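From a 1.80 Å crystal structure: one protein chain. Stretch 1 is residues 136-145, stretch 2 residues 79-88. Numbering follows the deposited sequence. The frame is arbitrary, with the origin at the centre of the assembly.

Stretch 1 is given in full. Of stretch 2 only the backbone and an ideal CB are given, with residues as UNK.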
# COMPACT_ATOMS: atom_id res chain seq x y z
N LEU A 136 19.28 -0.88 -45.45
CA LEU A 136 18.14 -0.43 -44.66
C LEU A 136 18.42 0.93 -43.99
O LEU A 136 17.54 1.78 -43.95
CB LEU A 136 17.75 -1.46 -43.61
CG LEU A 136 16.56 -1.11 -42.70
CD1 LEU A 136 15.30 -0.77 -43.50
CD2 LEU A 136 16.31 -2.25 -41.75
N ARG A 137 19.63 1.14 -43.50
CA ARG A 137 19.99 2.45 -42.95
C ARG A 137 19.80 3.58 -43.97
O ARG A 137 19.26 4.64 -43.63
CB ARG A 137 21.39 2.45 -42.35
CG ARG A 137 21.49 1.65 -41.06
CD ARG A 137 22.78 1.94 -40.32
NE ARG A 137 23.96 1.33 -40.96
CZ ARG A 137 24.36 0.06 -40.77
NH1 ARG A 137 23.72 -0.76 -39.95
NH2 ARG A 137 25.43 -0.38 -41.41
N TYR A 138 20.18 3.34 -45.23
CA TYR A 138 19.96 4.32 -46.32
C TYR A 138 18.46 4.59 -46.51
O TYR A 138 18.03 5.73 -46.65
CB TYR A 138 20.61 3.85 -47.65
CG TYR A 138 22.10 3.56 -47.60
CD1 TYR A 138 22.97 4.31 -46.80
CD2 TYR A 138 22.66 2.53 -48.37
CE1 TYR A 138 24.33 4.05 -46.76
CE2 TYR A 138 24.02 2.25 -48.33
CZ TYR A 138 24.85 3.01 -47.52
OH TYR A 138 26.20 2.74 -47.44
N VAL A 139 17.66 3.52 -46.47
CA VAL A 139 16.20 3.63 -46.62
C VAL A 139 15.58 4.33 -45.40
O VAL A 139 14.70 5.16 -45.56
CB VAL A 139 15.55 2.24 -46.88
CG1 VAL A 139 14.02 2.32 -46.88
CG2 VAL A 139 16.05 1.67 -48.22
N ILE A 140 16.11 4.06 -44.21
CA ILE A 140 15.69 4.78 -42.99
C ILE A 140 16.01 6.29 -43.11
O ILE A 140 15.18 7.12 -42.74
CB ILE A 140 16.32 4.17 -41.72
CG1 ILE A 140 15.65 2.82 -41.42
CG2 ILE A 140 16.13 5.08 -40.50
CD1 ILE A 140 16.31 2.03 -40.32
N GLU A 141 17.20 6.63 -43.59
CA GLU A 141 17.59 8.05 -43.76
C GLU A 141 16.73 8.76 -44.80
O GLU A 141 16.43 9.94 -44.67
CB GLU A 141 19.08 8.17 -44.12
CG GLU A 141 20.04 7.74 -43.00
CD GLU A 141 19.96 8.61 -41.76
OE1 GLU A 141 19.60 9.80 -41.85
OE2 GLU A 141 20.28 8.11 -40.66
N GLN A 142 16.32 8.04 -45.84
CA GLN A 142 15.34 8.58 -46.79
C GLN A 142 14.01 8.89 -46.08
O GLN A 142 13.41 9.94 -46.32
CB GLN A 142 15.09 7.61 -47.93
CG GLN A 142 16.26 7.45 -48.87
CD GLN A 142 16.11 6.15 -49.67
OE1 GLN A 142 15.00 5.60 -49.79
NE2 GLN A 142 17.22 5.63 -50.15
N SER A 143 13.58 7.98 -45.20
CA SER A 143 12.35 8.18 -44.43
C SER A 143 12.45 9.36 -43.45
O SER A 143 11.53 10.17 -43.37
CB SER A 143 11.94 6.88 -43.72
OG SER A 143 10.75 7.05 -42.96
N ILE A 144 13.58 9.48 -42.75
CA ILE A 144 13.84 10.63 -41.87
C ILE A 144 13.75 11.95 -42.66
O ILE A 144 13.15 12.91 -42.18
CB ILE A 144 15.23 10.51 -41.18
CG1 ILE A 144 15.23 9.34 -40.18
CG2 ILE A 144 15.61 11.80 -40.45
CD1 ILE A 144 16.61 8.93 -39.70
N ALA A 145 14.35 11.99 -43.85
CA ALA A 145 14.31 13.17 -44.73
C ALA A 145 12.89 13.52 -45.20
O ALA A 145 12.51 14.69 -45.19
CB ALA A 145 15.20 12.97 -45.94
N UNK A 79 20.78 12.46 -33.68
CA UNK A 79 21.01 11.20 -33.02
C UNK A 79 20.24 10.09 -33.74
O UNK A 79 19.26 10.35 -34.43
CB UNK A 79 20.60 11.28 -31.55
N UNK A 80 20.73 8.86 -33.60
CA UNK A 80 20.10 7.70 -34.19
C UNK A 80 20.00 6.58 -33.17
O UNK A 80 20.82 6.49 -32.25
CB UNK A 80 20.87 7.24 -35.43
N UNK A 81 18.98 5.71 -33.31
CA UNK A 81 18.83 4.57 -32.42
C UNK A 81 19.93 3.54 -32.67
O UNK A 81 20.26 3.23 -33.84
CB UNK A 81 17.45 3.93 -32.60
N UNK A 82 20.48 3.01 -31.58
CA UNK A 82 21.52 1.99 -31.65
C UNK A 82 21.05 0.74 -32.42
O UNK A 82 21.86 0.09 -33.11
CB UNK A 82 21.96 1.60 -30.24
N UNK A 83 19.75 0.43 -32.36
CA UNK A 83 19.19 -0.75 -33.05
C UNK A 83 19.21 -0.71 -34.57
O UNK A 83 18.91 -1.72 -35.20
CB UNK A 83 17.74 -0.95 -32.60
N UNK A 84 19.53 0.44 -35.17
CA UNK A 84 19.86 0.52 -36.60
C UNK A 84 21.24 -0.07 -36.94
O UNK A 84 21.49 -0.38 -38.12
CB UNK A 84 19.81 1.98 -37.05
N UNK A 85 22.12 -0.14 -35.94
CA UNK A 85 23.54 -0.51 -36.12
C UNK A 85 24.00 -1.75 -35.35
O UNK A 85 24.92 -2.43 -35.81
CB UNK A 85 24.42 0.67 -35.70
N UNK A 86 23.42 -2.02 -34.17
CA UNK A 86 23.84 -3.15 -33.32
C UNK A 86 22.64 -3.94 -32.80
O UNK A 86 21.55 -3.39 -32.61
CB UNK A 86 24.67 -2.65 -32.14
N UNK A 87 22.87 -5.23 -32.55
CA UNK A 87 21.84 -6.17 -32.08
C UNK A 87 22.47 -7.20 -31.14
O UNK A 87 23.66 -7.47 -31.24
CB UNK A 87 21.16 -6.87 -33.26
N UNK A 88 21.67 -7.75 -30.21
CA UNK A 88 22.18 -8.82 -29.34
C UNK A 88 22.54 -10.12 -30.06
O UNK A 88 23.31 -10.91 -29.52
CB UNK A 88 21.14 -9.13 -28.26

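Stretch 1 is a continuous helix that presents Arg-137, Ile-140, Glu-141 and Ile-144 to the other stretch. Position 79 has an extended backbone (phi/psi -97/155) and nothing of the helix within 5.5 Å of its CB, so the helix sets no preference; the residue is Trp-79.

Position 80 is also extended, but its CA-to-CB bond points toward the helix, and the ideal CB lies 5.3 Å from Glu-141 OE2. A carboxylate at that distance favours a long donor: lysine or arginine would suit, and glutamine could also reach. The residue is Arg-80. Its NE donates to Glu-141 OE2 at 2.7 Å and its NH2 to Glu-141 OE1 at 2.9 Å, a two-pronged salt bridge in which the carboxylate lies near the guanidinium plane. This leaves a face free for Ile-144, whose CD1 lies 3.4 Å from Arg-80 NE. The third nitrogen turns back to its own stretch, Arg-80 NH1 donating to Trp-79 O at 2.9 Å.

Positions 81 to 83 have no helix atom near their CB atoms. At 81, phi of -70° is compatible with proline, and Pro-81 is found; 82 and 83, where the chain enters a 3-10 turn, are Leu-82 and Leu-83.

At position 84 the chain comes closest to the helix as judged by CA atoms, its nearest neighbour being Arg-137. The CB points toward the helix, 4.4 Å from Arg-137 CG and 4.8 Å from Ile-140 CD1. These aliphatic neighbours invite leucine, isoleucine or methionine. Met-84 reaches obliquely toward the helix, its CE lying 3.6 Å from Ile-140 CG2 and 3.9 Å from Arg-137 CG. The backbone contributes too: Met-84 O accepts a hydrogen bond from Arg-137 NH1 at 2.9 Å.

At position 85 the CB points sideways, 4.5 Å from Arg-137 NH1. A flat ring could lie along the arginine, while an acidic group could meet its charge. Tyr-85 takes the first course: Arg-137 CD sits over its face, 3.6 Å from the ring centroid, in a CH-pi contact. Two waters extend the contact, one joining Tyr-85 O to Arg-137 NH1, the other donating to both Tyr-85 OH and Glu-141 OE2.

At 86 the CB points away, so the helix does not restrict the choice; it is Ile-86. At 87 the CB points sideways, with no helix atom within 5.5 Å, so a long or large side chain, such as arginine, lysine or tryptophan, would be needed to reach it. Trp-87 does so modestly, its CH2 lying 4.2 Å from Arg-137 NH1. Position 88, beyond reach, is Pro-88.

Stretch 2 (79-88) WRPLLMYIWP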
# COMPACT_ATOMS: atom_id res chain seq x y z
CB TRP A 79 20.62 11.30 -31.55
CG TRP A 79 21.55 12.17 -30.76
CD1 TRP A 79 21.85 13.49 -31.00
CD2 TRP A 79 22.31 11.79 -29.61
NE1 TRP A 79 22.75 13.94 -30.07
CE2 TRP A 79 23.05 12.93 -29.21
CE3 TRP A 79 22.45 10.61 -28.89
CZ2 TRP A 79 23.92 12.91 -28.12
CZ3 TRP A 79 23.30 10.59 -27.81
CH2 TRP A 79 24.01 11.73 -27.42
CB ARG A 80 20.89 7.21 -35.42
CG ARG A 80 20.99 8.20 -36.58
CD ARG A 80 19.65 8.45 -37.23
NE ARG A 80 19.71 9.36 -38.37
CZ ARG A 80 19.57 10.69 -38.31
NH1 ARG A 80 19.37 11.33 -37.16
NH2 ARG A 80 19.66 11.40 -39.43
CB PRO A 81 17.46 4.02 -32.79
CG PRO A 81 17.29 4.38 -34.22
CD PRO A 81 17.93 5.73 -34.35
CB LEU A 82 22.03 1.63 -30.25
CG LEU A 82 22.96 2.66 -29.58
CD1 LEU A 82 23.05 2.46 -28.07
CD2 LEU A 82 24.34 2.62 -30.20
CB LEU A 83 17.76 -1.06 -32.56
CG LEU A 83 17.74 -1.85 -31.26
CD1 LEU A 83 16.36 -1.73 -30.60
CD2 LEU A 83 18.15 -3.30 -31.46
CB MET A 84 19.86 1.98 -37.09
CG MET A 84 18.50 2.54 -37.38
SD MET A 84 18.60 4.31 -37.67
CE MET A 84 19.41 4.39 -39.26
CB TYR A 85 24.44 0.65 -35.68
CG TYR A 85 24.25 1.93 -36.45
CD1 TYR A 85 24.98 2.21 -37.60
CD2 TYR A 85 23.35 2.90 -36.01
CE1 TYR A 85 24.81 3.40 -38.29
CE2 TYR A 85 23.17 4.10 -36.69
CZ TYR A 85 23.90 4.35 -37.83
OH TYR A 85 23.72 5.52 -38.53
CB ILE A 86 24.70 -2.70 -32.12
CG1 ILE A 86 23.96 -1.72 -31.20
CG2 ILE A 86 25.99 -2.05 -32.60
CD1 ILE A 86 24.68 -1.44 -29.90
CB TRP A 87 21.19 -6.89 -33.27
CG TRP A 87 20.71 -5.93 -34.31
CD1 TRP A 87 19.49 -5.35 -34.38
CD2 TRP A 87 21.47 -5.41 -35.41
NE1 TRP A 87 19.43 -4.50 -35.45
CE2 TRP A 87 20.63 -4.52 -36.11
CE3 TRP A 87 22.78 -5.60 -35.86
CZ2 TRP A 87 21.05 -3.82 -37.24
CZ3 TRP A 87 23.20 -4.91 -37.00
CH2 TRP A 87 22.34 -4.03 -37.68
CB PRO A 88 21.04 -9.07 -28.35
CG PRO A 88 19.82 -8.51 -28.99
CD PRO A 88 20.28 -7.40 -29.89
O HOH W 1 25.60 -2.75 -38.56
O HOH W 2 22.01 5.87 -40.73
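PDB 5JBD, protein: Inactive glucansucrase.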